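Local coordinates for lipopolysaccharide core heptose(I) kinase WaaP (Pseudomonas aeruginosa, PDB 6DFL), which phosphorylates the first heptose of the lipopolysaccharide inner core, using ATP, and also acts as a protein-tyrosine kinase that phosphorylates itself, at residues A[16-20]-A[98-102]; A[34-38]-A[50-54]; A[74-79]-A[110-114]; A[89-93]-A[184-189]; A[151-156]-A[230-234]. All coordinates share one frame; numbering follows the deposited sequence.

Interaction 1: residues A[16-20]-A[98-102]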
# COMPACT_ATOMS: atom_id res chain seq x y z
N ARG A 16 0.25 -39.99 3.08
CA ARG A 16 1.56 -39.60 2.60
C ARG A 16 2.22 -38.69 3.62
O ARG A 16 1.54 -37.90 4.29
CB ARG A 16 1.46 -38.89 1.25
CG ARG A 16 0.74 -39.68 0.17
CD ARG A 16 1.03 -39.08 -1.20
NE ARG A 16 2.47 -38.83 -1.34
CZ ARG A 16 3.05 -38.32 -2.42
NH1 ARG A 16 4.36 -38.12 -2.43
NH2 ARG A 16 2.33 -38.00 -3.49
N ASP A 17 3.53 -38.81 3.76
CA ASP A 17 4.28 -37.82 4.52
C ASP A 17 4.26 -36.52 3.74
O ASP A 17 4.90 -36.43 2.69
CB ASP A 17 5.71 -38.27 4.78
CG ASP A 17 6.52 -37.24 5.57
OD1 ASP A 17 6.23 -36.03 5.52
OD2 ASP A 17 7.49 -37.65 6.25
N PRO A 18 3.56 -35.48 4.22
CA PRO A 18 3.46 -34.24 3.43
C PRO A 18 4.81 -33.58 3.18
O PRO A 18 4.99 -32.95 2.14
CB PRO A 18 2.53 -33.36 4.27
CG PRO A 18 1.83 -34.33 5.21
CD PRO A 18 2.86 -35.37 5.51
N PHE A 19 5.76 -33.71 4.11
CA PHE A 19 7.07 -33.11 3.89
C PHE A 19 7.79 -33.75 2.72
O PHE A 19 8.60 -33.09 2.04
CB PHE A 19 7.91 -33.22 5.16
CG PHE A 19 7.42 -32.37 6.27
CD1 PHE A 19 6.33 -32.76 7.02
CD2 PHE A 19 8.02 -31.15 6.55
CE1 PHE A 19 5.86 -31.96 8.05
CE2 PHE A 19 7.55 -30.34 7.58
CZ PHE A 19 6.47 -30.75 8.32
N GLU A 20 7.54 -35.04 2.48
CA GLU A 20 7.98 -35.65 1.24
C GLU A 20 7.20 -35.11 0.05
O GLU A 20 7.78 -34.74 -0.97
CB GLU A 20 7.84 -37.17 1.33
CG GLU A 20 8.63 -37.81 2.47
CD GLU A 20 8.30 -39.28 2.65
OE1 GLU A 20 7.19 -39.70 2.23
OE2 GLU A 20 9.14 -40.03 3.20
N TYR A 98 0.92 -26.07 5.05
CA TYR A 98 1.96 -25.51 5.89
C TYR A 98 2.52 -26.63 6.74
O TYR A 98 1.77 -27.52 7.15
CB TYR A 98 1.40 -24.37 6.76
CG TYR A 98 2.27 -23.99 7.94
CD1 TYR A 98 3.45 -23.31 7.75
CD2 TYR A 98 1.90 -24.30 9.24
CE1 TYR A 98 4.24 -22.95 8.79
CE2 TYR A 98 2.70 -23.94 10.31
CZ TYR A 98 3.88 -23.26 10.07
OH TYR A 98 4.69 -22.89 11.11
N GLY A 99 3.82 -26.59 7.01
CA GLY A 99 4.41 -27.62 7.85
C GLY A 99 5.72 -27.19 8.45
O GLY A 99 6.49 -26.44 7.84
N GLU A 100 5.98 -27.68 9.67
CA GLU A 100 7.27 -27.55 10.34
C GLU A 100 7.58 -28.85 11.06
O GLU A 100 6.71 -29.39 11.75
CB GLU A 100 7.28 -26.43 11.37
CG GLU A 100 7.37 -25.02 10.88
CD GLU A 100 7.23 -24.07 12.06
OE1 GLU A 100 7.66 -24.46 13.16
OE2 GLU A 100 6.66 -22.97 11.91
N ARG A 101 8.82 -29.34 10.92
CA ARG A 101 9.28 -30.44 11.75
C ARG A 101 10.79 -30.35 11.93
O ARG A 101 11.50 -29.79 11.10
CB ARG A 101 8.89 -31.81 11.19
CG ARG A 101 9.65 -32.28 9.96
CD ARG A 101 9.71 -33.81 9.94
NE ARG A 101 10.03 -34.34 8.61
CZ ARG A 101 9.23 -35.17 7.93
NH1 ARG A 101 8.08 -35.57 8.47
NH2 ARG A 101 9.59 -35.60 6.73
N GLY A 102 11.27 -30.91 13.04
CA GLY A 102 12.70 -30.97 13.27
C GLY A 102 13.09 -31.14 14.72
O GLY A 102 12.50 -30.50 15.61
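At the start of helix 18-24, the N-cap residue Asp17 and the first-turn residue Phe19 together take hold of Arg101, near the end of strand 95-101 in the antiparallel sheet of the N-terminal lobe. Arg101 points its two terminal nitrogens end-on at a single carboxylate oxygen, with Asp17 OD2 lying 3.0 Å from Arg101 NH2 and 3.1 Å from Arg101 NH1. The oxygen sits close to the guanidinium plane, whereas the carboxylate is turned 82° against that plane, so the two nitrogens arrive from opposite faces of it. The salt bridge is bifurcated, both nitrogens sharing one oxygen. The second oxygen, Asp17 OD1, faces its own helix and makes weak capping bonds to the backbone N of Phe19 and of Glu20. Phe19 supplies the apolar support: the guanidinium lies flat on its ring, with centres 4.3 Å apart and planes at 25°. Farther back along the extended Arg101 chain, CG stands over the same ring, 3.9 Å from its centroid, as a CH-pi contact. The far end of the ring reaches the strand backbone, where Phe19 CZ comes to 3.4 Å from Glu100 N, near the ring plane. Gly99 also lies against this end, and Phe111 of the next strand meets Phe19 edge-to-face. The arrangement is that of a capped helix packed across a beta sheet, its cap residue doubling as a salt-bridge partner.

Interaction 2: residues A[34-38]-A[50-54]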
# COMPACT_ATOMS: atom_id res chain seq x y z
N GLU A 34 19.92 -20.90 -0.27
CA GLU A 34 20.47 -21.73 0.80
C GLU A 34 19.40 -22.61 1.45
O GLU A 34 18.82 -22.23 2.48
CB GLU A 34 21.17 -20.85 1.85
CG GLU A 34 22.62 -21.25 2.17
CD GLU A 34 23.32 -20.27 3.11
OE1 GLU A 34 22.83 -20.06 4.24
OE2 GLU A 34 24.37 -19.72 2.73
N GLY A 35 19.14 -23.78 0.87
CA GLY A 35 18.14 -24.67 1.42
C GLY A 35 16.72 -24.29 1.05
O GLY A 35 15.86 -25.16 0.88
N ARG A 36 16.47 -22.98 0.89
CA ARG A 36 15.16 -22.49 0.50
C ARG A 36 14.82 -22.94 -0.92
O ARG A 36 15.65 -23.50 -1.64
CB ARG A 36 15.10 -20.96 0.63
CG ARG A 36 13.88 -20.46 1.41
CD ARG A 36 14.12 -19.09 2.05
NE ARG A 36 13.70 -17.99 1.18
CZ ARG A 36 14.03 -16.72 1.37
NH1 ARG A 36 13.59 -15.79 0.52
NH2 ARG A 36 14.81 -16.37 2.39
N ARG A 37 13.57 -22.69 -1.32
CA ARG A 37 13.06 -23.10 -2.63
C ARG A 37 11.67 -22.52 -2.83
O ARG A 37 10.86 -22.50 -1.90
CB ARG A 37 13.02 -24.63 -2.75
CG ARG A 37 12.88 -25.14 -4.18
CD ARG A 37 13.19 -26.63 -4.23
NE ARG A 37 12.00 -27.45 -4.06
CZ ARG A 37 11.64 -28.46 -4.85
NH1 ARG A 37 12.41 -28.81 -5.89
NH2 ARG A 37 10.52 -29.13 -4.60
N THR A 38 11.41 -22.04 -4.05
CA THR A 38 10.08 -21.61 -4.47
C THR A 38 9.78 -22.23 -5.83
O THR A 38 10.65 -22.28 -6.69
CB THR A 38 9.99 -20.09 -4.59
OG1 THR A 38 10.70 -19.48 -3.51
CG2 THR A 38 8.52 -19.65 -4.55
N VAL A 50 4.87 -22.87 -4.01
CA VAL A 50 5.40 -23.78 -3.01
C VAL A 50 6.69 -23.18 -2.49
O VAL A 50 7.62 -22.94 -3.27
CB VAL A 50 5.65 -25.18 -3.59
CG1 VAL A 50 6.36 -26.05 -2.56
CG2 VAL A 50 4.35 -25.81 -4.04
N LYS A 51 6.76 -22.94 -1.18
CA LYS A 51 7.95 -22.39 -0.55
C LYS A 51 8.43 -23.41 0.48
O LYS A 51 7.70 -23.74 1.41
CB LYS A 51 7.66 -21.03 0.07
CG LYS A 51 7.46 -19.91 -0.96
CD LYS A 51 6.44 -18.86 -0.52
CE LYS A 51 5.07 -19.11 -1.19
NZ LYS A 51 4.02 -18.03 -0.97
N ILE A 52 9.64 -23.92 0.28
CA ILE A 52 10.23 -24.95 1.14
C ILE A 52 11.51 -24.40 1.75
O ILE A 52 12.36 -23.87 1.03
CB ILE A 52 10.53 -26.24 0.37
CG1 ILE A 52 9.26 -26.84 -0.22
CG2 ILE A 52 11.26 -27.23 1.26
CD1 ILE A 52 9.56 -27.86 -1.31
N HIS A 53 11.65 -24.55 3.06
CA HIS A 53 12.87 -24.17 3.77
C HIS A 53 13.39 -25.45 4.39
O HIS A 53 12.61 -26.21 4.97
CB HIS A 53 12.58 -23.09 4.83
CG HIS A 53 11.63 -22.00 4.37
ND1 HIS A 53 12.01 -20.68 4.25
CD2 HIS A 53 10.33 -22.05 4.01
CE1 HIS A 53 10.99 -19.97 3.82
NE2 HIS A 53 9.96 -20.78 3.66
N ARG A 54 14.67 -25.73 4.22
CA ARG A 54 15.21 -26.97 4.78
C ARG A 54 16.55 -26.76 5.47
O ARG A 54 16.69 -25.87 6.32
CB ARG A 54 15.34 -28.03 3.69
CG ARG A 54 15.67 -29.41 4.24
CD ARG A 54 16.07 -30.42 3.13
NE ARG A 54 17.18 -29.95 2.29
CZ ARG A 54 18.47 -30.23 2.50
NH1 ARG A 54 18.84 -30.98 3.53
NH2 ARG A 54 19.39 -29.76 1.67
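Arg37 O receives the hydrogen bond that joins the two strands here, from Ile52 N at 2.9 Å with an N-H...O angle of 163°. The same oxygen also draws a CA-H...O contact from Lys51 CA, at 3.2 Å, so it faces two successive residues of strand 48-53. One residue on, Thr38 and Lys51 form an antiparallel non-hydrogen-bonded pair, and Thr38 CA approaches Val50 O to 3.0 Å. Side chains on the two faces run alongside their partners. On one face, Thr38 CG2 rests on Lys51 CG at 3.8 Å, after which the lysine bends away and carries NZ to Glu78 and Thr114. On the other, Arg37 runs beside Ile52; with CG anti to the backbone N (chi1 -164°) and a bend at chi3, its guanidinium presents an edge to Ile52 CD1, NH2 lying 3.7 Å from that methyl. At the Arg36 end of the contact, Arg36 CG and CD brush His53 ND1, CG at 3.4 Å, and the two side chains point the same way. Antiparallel direction, paired residues and a short connection define a beta hairpin, strands 37-41 and 48-53, whose second strand bears Lys51 much as the third strand of protein kinases bears its conserved lysine.

Interaction 3: residues A[74-79]-A[110-114]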
# COMPACT_ATOMS: atom_id res chain seq x y z
N GLY A 74 12.11 -19.38 8.33
CA GLY A 74 11.32 -20.46 7.76
C GLY A 74 9.92 -20.05 7.36
O GLY A 74 9.57 -18.87 7.48
N ALA A 75 9.10 -20.99 6.90
CA ALA A 75 7.74 -20.70 6.44
C ALA A 75 6.84 -20.13 7.53
O ALA A 75 5.74 -19.65 7.22
CB ALA A 75 7.10 -21.97 5.89
N ARG A 76 7.26 -20.20 8.79
CA ARG A 76 6.40 -19.74 9.88
C ARG A 76 6.04 -18.27 9.71
O ARG A 76 4.89 -17.89 9.92
CB ARG A 76 7.11 -19.97 11.21
CG ARG A 76 6.34 -19.56 12.42
CD ARG A 76 7.20 -19.79 13.64
NE ARG A 76 7.51 -21.21 13.83
CZ ARG A 76 8.23 -21.68 14.83
NH1 ARG A 76 8.71 -20.84 15.74
NH2 ARG A 76 8.46 -22.99 14.94
N GLN A 77 7.01 -17.44 9.29
CA GLN A 77 6.76 -16.01 9.17
C GLN A 77 5.57 -15.73 8.26
O GLN A 77 4.60 -15.07 8.66
CB GLN A 77 8.00 -15.30 8.64
CG GLN A 77 8.98 -14.91 9.71
CD GLN A 77 9.73 -16.09 10.25
OE1 GLN A 77 10.09 -17.02 9.51
NE2 GLN A 77 9.98 -16.07 11.55
N GLU A 78 5.64 -16.21 7.02
CA GLU A 78 4.52 -16.08 6.09
C GLU A 78 3.23 -16.63 6.69
O GLU A 78 2.17 -16.02 6.56
CB GLU A 78 4.86 -16.79 4.79
CG GLU A 78 4.05 -16.35 3.60
CD GLU A 78 4.53 -17.00 2.31
OE1 GLU A 78 5.62 -17.62 2.33
OE2 GLU A 78 3.82 -16.89 1.28
N TRP A 79 3.30 -17.80 7.34
CA TRP A 79 2.07 -18.48 7.73
C TRP A 79 1.31 -17.69 8.79
O TRP A 79 0.08 -17.60 8.73
CB TRP A 79 2.36 -19.88 8.25
CG TRP A 79 1.22 -20.50 9.03
CD1 TRP A 79 1.11 -20.57 10.38
CD2 TRP A 79 0.04 -21.14 8.49
NE1 TRP A 79 -0.06 -21.23 10.73
CE2 TRP A 79 -0.73 -21.59 9.58
CE3 TRP A 79 -0.43 -21.38 7.19
CZ2 TRP A 79 -1.94 -22.25 9.43
CZ3 TRP A 79 -1.64 -22.04 7.04
CH2 TRP A 79 -2.38 -22.47 8.15
N SER A 110 10.68 -26.77 6.82
CA SER A 110 9.33 -26.25 6.71
C SER A 110 8.91 -26.06 5.27
O SER A 110 9.72 -26.02 4.35
CB SER A 110 9.16 -24.93 7.46
OG SER A 110 9.71 -23.86 6.71
N PHE A 111 7.60 -25.88 5.10
CA PHE A 111 7.03 -25.59 3.80
C PHE A 111 5.73 -24.83 3.98
O PHE A 111 5.06 -24.94 5.02
CB PHE A 111 6.78 -26.87 3.00
CG PHE A 111 5.67 -27.72 3.54
CD1 PHE A 111 4.36 -27.55 3.09
CD2 PHE A 111 5.92 -28.70 4.49
CE1 PHE A 111 3.32 -28.33 3.59
CE2 PHE A 111 4.90 -29.49 4.98
CZ PHE A 111 3.58 -29.30 4.54
N ILE A 112 5.37 -24.07 2.95
CA ILE A 112 4.06 -23.45 2.89
C ILE A 112 3.68 -23.30 1.42
O ILE A 112 4.48 -22.83 0.61
CB ILE A 112 4.03 -22.10 3.63
CG1 ILE A 112 2.66 -21.44 3.52
CG2 ILE A 112 5.10 -21.15 3.12
CD1 ILE A 112 2.59 -20.14 4.30
N VAL A 113 2.45 -23.67 1.10
CA VAL A 113 1.90 -23.56 -0.24
C VAL A 113 0.74 -22.56 -0.22
O VAL A 113 -0.24 -22.78 0.50
CB VAL A 113 1.42 -24.92 -0.76
CG1 VAL A 113 0.91 -24.76 -2.16
CG2 VAL A 113 2.53 -25.93 -0.64
N THR A 114 0.85 -21.50 -1.02
CA THR A 114 -0.18 -20.47 -1.17
C THR A 114 -0.83 -20.56 -2.54
O THR A 114 -0.16 -20.84 -3.54
CB THR A 114 0.42 -19.06 -1.00
OG1 THR A 114 1.38 -18.81 -2.04
CG2 THR A 114 1.09 -18.91 0.36
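Ala75 and Ser110 make the tight end of this contact, near the first turn of helix 76-87 where it lies against strand 109-115. Ala75 N donates to Ser110 OG at 2.9 Å, with an almost straight N-H...O angle of 169°, so a strand side chain satisfies the amide of Ala75. Ser110 can do this because OG stands between its own backbone N and carbonyl carbon (chi1 78°), which turns it to the helix. The Ala75 methyl is wedged close by, with CB 3.3 Å from Ser110 OG and 3.5 Å from Ile112 CG2. Ile112 divides its branches: CG2 faces Ala75, while the extended CG1-CD1 arm runs on to the next turn, where CD1 lies 3.8 Å from Trp79 CA and near the plane of the indole, at its edge.

The side of Gly74 and Gln77 is looser and faces solvent more: both residues are partly exposed, and they are joined by a weak bond from Gly74 N to Gln77 OE1. Beyond Ile112 the contact is buried again but has no hydrogen bond between the two segments. There Glu78 stretches out full length and its carboxylate meets methyl groups of the strand: OE1 is 3.7 Å from Ile112 CG2, and OE2 is 3.5 Å from Thr114 CG2. Lys51 NZ, from the neighbouring strand, forms a salt bridge with Glu78 OE2 and a hydrogen bond with Thr114 OG1. The carboxylate thus lies among methyl groups and takes its charge partner from Lys51, which probably holds its end in place, consistent with the lysine-glutamate pair that marks the inward position of helix C in protein kinases.

Interaction 4: residues A[89-93]-A[184-189]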
# COMPACT_ATOMS: atom_id res chain seq x y z
N GLY A 89 -9.14 -9.08 8.31
CA GLY A 89 -9.83 -8.66 7.10
C GLY A 89 -8.97 -8.00 6.04
O GLY A 89 -9.51 -7.26 5.21
N VAL A 90 -7.65 -8.24 6.04
CA VAL A 90 -6.74 -7.67 5.05
C VAL A 90 -6.53 -8.70 3.95
O VAL A 90 -6.06 -9.81 4.20
CB VAL A 90 -5.40 -7.27 5.69
CG1 VAL A 90 -4.41 -6.90 4.62
CG2 VAL A 90 -5.60 -6.14 6.64
N ALA A 91 -6.85 -8.30 2.73
CA ALA A 91 -6.87 -9.23 1.61
C ALA A 91 -5.45 -9.68 1.24
O ALA A 91 -4.56 -8.86 1.01
CB ALA A 91 -7.58 -8.55 0.44
N THR A 92 -5.23 -10.99 1.23
CA THR A 92 -3.89 -11.50 1.01
C THR A 92 -3.99 -12.89 0.41
O THR A 92 -5.07 -13.33 -0.02
CB THR A 92 -3.09 -11.51 2.32
OG1 THR A 92 -1.73 -11.89 2.06
CG2 THR A 92 -3.67 -12.49 3.30
N MSE A 93 -2.85 -13.58 0.36
CA MSE A 93 -2.80 -14.93 -0.15
C MSE A 93 -3.60 -15.84 0.74
O MSE A 93 -3.83 -15.55 1.91
CB MSE A 93 -1.36 -15.44 -0.24
CG MSE A 93 -0.50 -14.76 -1.28
SE MSE A 93 1.29 -14.62 -0.58
CE MSE A 93 2.28 -15.40 -2.13
N LEU A 184 -7.45 -4.84 -3.90
CA LEU A 184 -6.04 -5.12 -3.75
C LEU A 184 -5.85 -6.38 -2.92
O LEU A 184 -6.75 -6.80 -2.19
CB LEU A 184 -5.32 -3.94 -3.10
CG LEU A 184 -5.35 -2.64 -3.92
CD1 LEU A 184 -4.51 -1.57 -3.27
CD2 LEU A 184 -4.88 -2.88 -5.35
N SER A 185 -4.69 -7.02 -3.10
CA SER A 185 -4.20 -8.03 -2.18
C SER A 185 -2.73 -7.75 -1.91
O SER A 185 -1.98 -7.42 -2.83
CB SER A 185 -4.36 -9.44 -2.73
OG SER A 185 -5.71 -9.71 -3.04
N VAL A 186 -2.33 -7.87 -0.66
CA VAL A 186 -0.92 -7.79 -0.32
C VAL A 186 -0.33 -9.20 -0.41
O VAL A 186 -0.96 -10.18 0.00
CB VAL A 186 -0.72 -7.19 1.08
CG1 VAL A 186 -1.51 -7.98 2.14
CG2 VAL A 186 0.79 -7.14 1.44
N ILE A 187 0.87 -9.30 -0.98
CA ILE A 187 1.50 -10.61 -1.10
C ILE A 187 2.90 -10.52 -0.53
O ILE A 187 3.25 -9.52 0.11
CB ILE A 187 1.54 -11.09 -2.56
CG1 ILE A 187 2.41 -10.13 -3.38
CG2 ILE A 187 0.14 -11.20 -3.13
CD1 ILE A 187 2.92 -10.70 -4.69
N ASP A 188 3.70 -11.54 -0.82
CA ASP A 188 5.02 -11.82 -0.28
C ASP A 188 5.20 -11.46 1.17
O ASP A 188 5.70 -10.37 1.48
CB ASP A 188 6.12 -11.11 -1.04
CG ASP A 188 7.48 -11.42 -0.43
OD1 ASP A 188 7.72 -12.60 -0.12
OD2 ASP A 188 8.29 -10.49 -0.22
N LEU A 189 4.87 -12.37 2.07
CA LEU A 189 5.04 -12.11 3.49
C LEU A 189 6.14 -12.99 4.08
O LEU A 189 6.12 -13.29 5.28
CB LEU A 189 3.69 -12.31 4.20
CG LEU A 189 2.66 -11.30 3.68
CD1 LEU A 189 1.24 -11.77 3.85
CD2 LEU A 189 2.84 -9.99 4.39
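Val186, the last residue of strand 184-186, is tied by both its backbone N and its O to Ala91 and Thr92. Val186 N donates to Ala91 O at 3.0 Å (N-H...O 157°), and Thr92 OG1 donates to Val186 O at 2.8 Å. The threonine hydroxyl can reach that carbonyl because it is anti to its backbone N (chi1 -174°). Weaker CA-H...O contacts reinforce the same atoms: Ser185 CA lies 3.3 Å from Ala91 O, and Thr92 CA also faces Val186 O.

Van der Waals contacts flank this polar strip. Two are apolar pairs: Val90 CG1 crosses Val186 CG1 at 4.0 Å, beside helix 137-156, where Met150 adds to the cluster, and the bent chain of Met93, modelled as selenomethionine, lays its SE 4.1 Å from Ile187 CB. The same SE is 3.9 Å from Asp188 N, and Leu189 CD1 covers the Thr92 hydroxyl, 3.5 Å from OG1.

The loop between helix 76-87 and strand 95-101 by its place in the chain probably corresponds to the helix C-strand 4 loop of protein kinases, which likewise packs against the large lobe. Ser185 turns its backbone bonds to Leu170 of strand 169-172, and Ile187 just beyond bonds to His168. Both backbone polar groups of Val186 are therefore satisfied by the loop, holding the chain two residues before Asp188, whose side chain is about 4 Å from that of Asp163, the probable active-site residue.

Interaction 5: residues A[151-156]-A[230-234]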
# COMPACT_ATOMS: atom_id res chain seq x y z
N VAL A 151 -2.06 -1.12 4.74
CA VAL A 151 -0.84 -1.08 5.53
C VAL A 151 -1.15 -0.68 6.97
O VAL A 151 -0.78 -1.38 7.92
CB VAL A 151 0.19 -0.14 4.87
CG1 VAL A 151 1.42 0.05 5.73
CG2 VAL A 151 0.60 -0.66 3.49
N GLY A 152 -1.85 0.44 7.15
CA GLY A 152 -2.40 0.76 8.46
C GLY A 152 -3.11 -0.41 9.10
O GLY A 152 -2.83 -0.75 10.25
N ASP A 153 -4.00 -1.07 8.36
CA ASP A 153 -4.71 -2.23 8.90
C ASP A 153 -3.75 -3.34 9.29
O ASP A 153 -3.86 -3.93 10.37
CB ASP A 153 -5.74 -2.75 7.90
CG ASP A 153 -7.13 -2.11 8.08
OD1 ASP A 153 -7.24 -1.14 8.86
OD2 ASP A 153 -8.10 -2.58 7.44
N MSE A 154 -2.79 -3.63 8.41
CA MSE A 154 -1.75 -4.59 8.67
C MSE A 154 -1.00 -4.28 9.96
O MSE A 154 -0.81 -5.16 10.80
CB MSE A 154 -0.79 -4.58 7.50
CG MSE A 154 -0.12 -5.87 7.17
SE MSE A 154 0.99 -5.52 5.59
CE MSE A 154 2.42 -4.51 6.47
N HIS A 155 -0.57 -3.02 10.10
CA HIS A 155 0.21 -2.64 11.27
C HIS A 155 -0.62 -2.72 12.53
O HIS A 155 -0.15 -3.25 13.54
CB HIS A 155 0.77 -1.24 11.11
CG HIS A 155 1.89 -1.15 10.14
ND1 HIS A 155 2.38 0.05 9.67
CD2 HIS A 155 2.63 -2.12 9.55
CE1 HIS A 155 3.37 -0.19 8.83
NE2 HIS A 155 3.54 -1.50 8.74
N ARG A 156 -1.86 -2.18 12.49
CA ARG A 156 -2.70 -2.24 13.69
C ARG A 156 -3.03 -3.68 14.01
O ARG A 156 -3.43 -3.98 15.14
CB ARG A 156 -4.02 -1.44 13.54
CG ARG A 156 -3.88 0.07 13.29
CD ARG A 156 -5.12 0.68 12.56
NE ARG A 156 -4.74 1.71 11.58
CZ ARG A 156 -5.15 1.75 10.31
NH1 ARG A 156 -5.97 0.82 9.82
NH2 ARG A 156 -4.74 2.72 9.50
N THR A 230 -4.76 8.83 5.70
CA THR A 230 -5.46 7.55 5.71
C THR A 230 -4.67 6.50 6.46
O THR A 230 -5.24 5.65 7.16
CB THR A 230 -5.72 7.11 4.28
OG1 THR A 230 -6.36 8.17 3.58
CG2 THR A 230 -6.61 5.89 4.23
N TYR A 231 -3.34 6.55 6.36
CA TYR A 231 -2.52 5.54 7.03
C TYR A 231 -2.66 5.63 8.55
O TYR A 231 -2.94 4.64 9.22
CB TYR A 231 -1.05 5.64 6.62
CG TYR A 231 -0.22 4.75 7.51
CD1 TYR A 231 -0.31 3.35 7.42
CD2 TYR A 231 0.63 5.30 8.47
CE1 TYR A 231 0.39 2.55 8.26
CE2 TYR A 231 1.35 4.48 9.31
CZ TYR A 231 1.22 3.11 9.20
OH TYR A 231 1.92 2.29 10.03
N PHE A 232 -2.45 6.83 9.10
CA PHE A 232 -2.52 7.03 10.54
C PHE A 232 -3.94 7.16 11.07
O PHE A 232 -4.19 6.81 12.23
CB PHE A 232 -1.73 8.28 10.94
CG PHE A 232 -0.23 8.12 10.83
CD1 PHE A 232 0.48 7.44 11.81
CD2 PHE A 232 0.47 8.71 9.80
CE1 PHE A 232 1.82 7.35 11.76
CE2 PHE A 232 1.84 8.60 9.73
CZ PHE A 232 2.52 7.91 10.70
N ARG A 233 -4.90 7.60 10.24
CA ARG A 233 -6.26 7.87 10.69
C ARG A 233 -6.21 8.86 11.85
O ARG A 233 -6.70 8.60 12.95
CB ARG A 233 -6.99 6.58 11.08
CG ARG A 233 -6.78 5.41 10.13
CD ARG A 233 -7.60 4.20 10.54
NE ARG A 233 -7.40 3.89 11.96
CZ ARG A 233 -8.05 2.93 12.62
NH1 ARG A 233 -8.95 2.19 12.00
NH2 ARG A 233 -7.80 2.73 13.92
N ARG A 234 -5.51 9.94 11.60
CA ARG A 234 -5.29 11.06 12.54
C ARG A 234 -5.32 12.28 11.65
O ARG A 234 -5.22 12.19 10.44
CB ARG A 234 -3.96 10.96 13.28
CG ARG A 234 -3.75 9.72 14.15
CD ARG A 234 -4.83 9.57 15.23
NE ARG A 234 -4.84 10.69 16.17
CZ ARG A 234 -5.80 10.91 17.08
NH1 ARG A 234 -6.84 10.09 17.19
NH2 ARG A 234 -5.71 11.95 17.88
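His155 and Tyr231 meet rim to rim where the end of helix 137-156 packs against the end of helix 221-232 in the helical C-terminal lobe of this kinase fold. Their planes stand at 90° with centroids 5.5 Å apart, and neither ring covers the other. Tyr231 OH lies at the edge of the imidazole, joined to His155 ND1 by a hydrogen bond whose modelled length is too short to be trusted. His155 NE2 is held by Asp206 of helix 200-212, which fixes the imidazole from its other side. Tyr231, an autophosphorylation site of the enzyme, carries no phosphate here.

In the second pair the flat groups are nearly parallel, though the chains cross. The guanidinium of Arg156 stacks on that of Arg233, with centres 3.9 Å apart and planes at 7°, while its opposite face lies over the backbone of Gly152. Its edge is occupied as well: Arg156 NH2 donates to Tyr231 O at 2.6 Å, close to the guanidinium plane, and Arg156 NH1 forms a salt bridge, modelled implausibly short, with Asp153 OD1. These bonds fix its rotation, and the Asp153 carboxylate probably eases the repulsion between the two arginines. Gly152, with no side chain, leaves room for Tyr231 O and Arg156 NH2 and so allows the close approach. Its N lies 3.3 Å from Tyr231 CE1, at the edge of the phenol. Against the same carbon, Tyr231 CE1, rests the methyl Val151 CG1, at 3.7 Å.

How the interactions relate
Following the chain from the N terminus, interaction 1 closes a long loop from helix 18-24 to strand 95-101. Interaction 2, the hairpin, opens and closes within that loop. Interaction 3 follows interaction 2 in series and crosses interaction 1, because segment 74-79 precedes 98-102 while 110-114 comes after it. Interaction 4 crosses both 1 and 3, joining the loop after helix 76-87 to strand 184-186. Interaction 5 crosses 4 alone and lies wholly in the C-terminal lobe. Interactions 1 to 3 share one sheet, 3 and 4 meet through Glu78 and Met93, and 4 touches 5 through Val90 and Asp153, giving continuous contact between lobes.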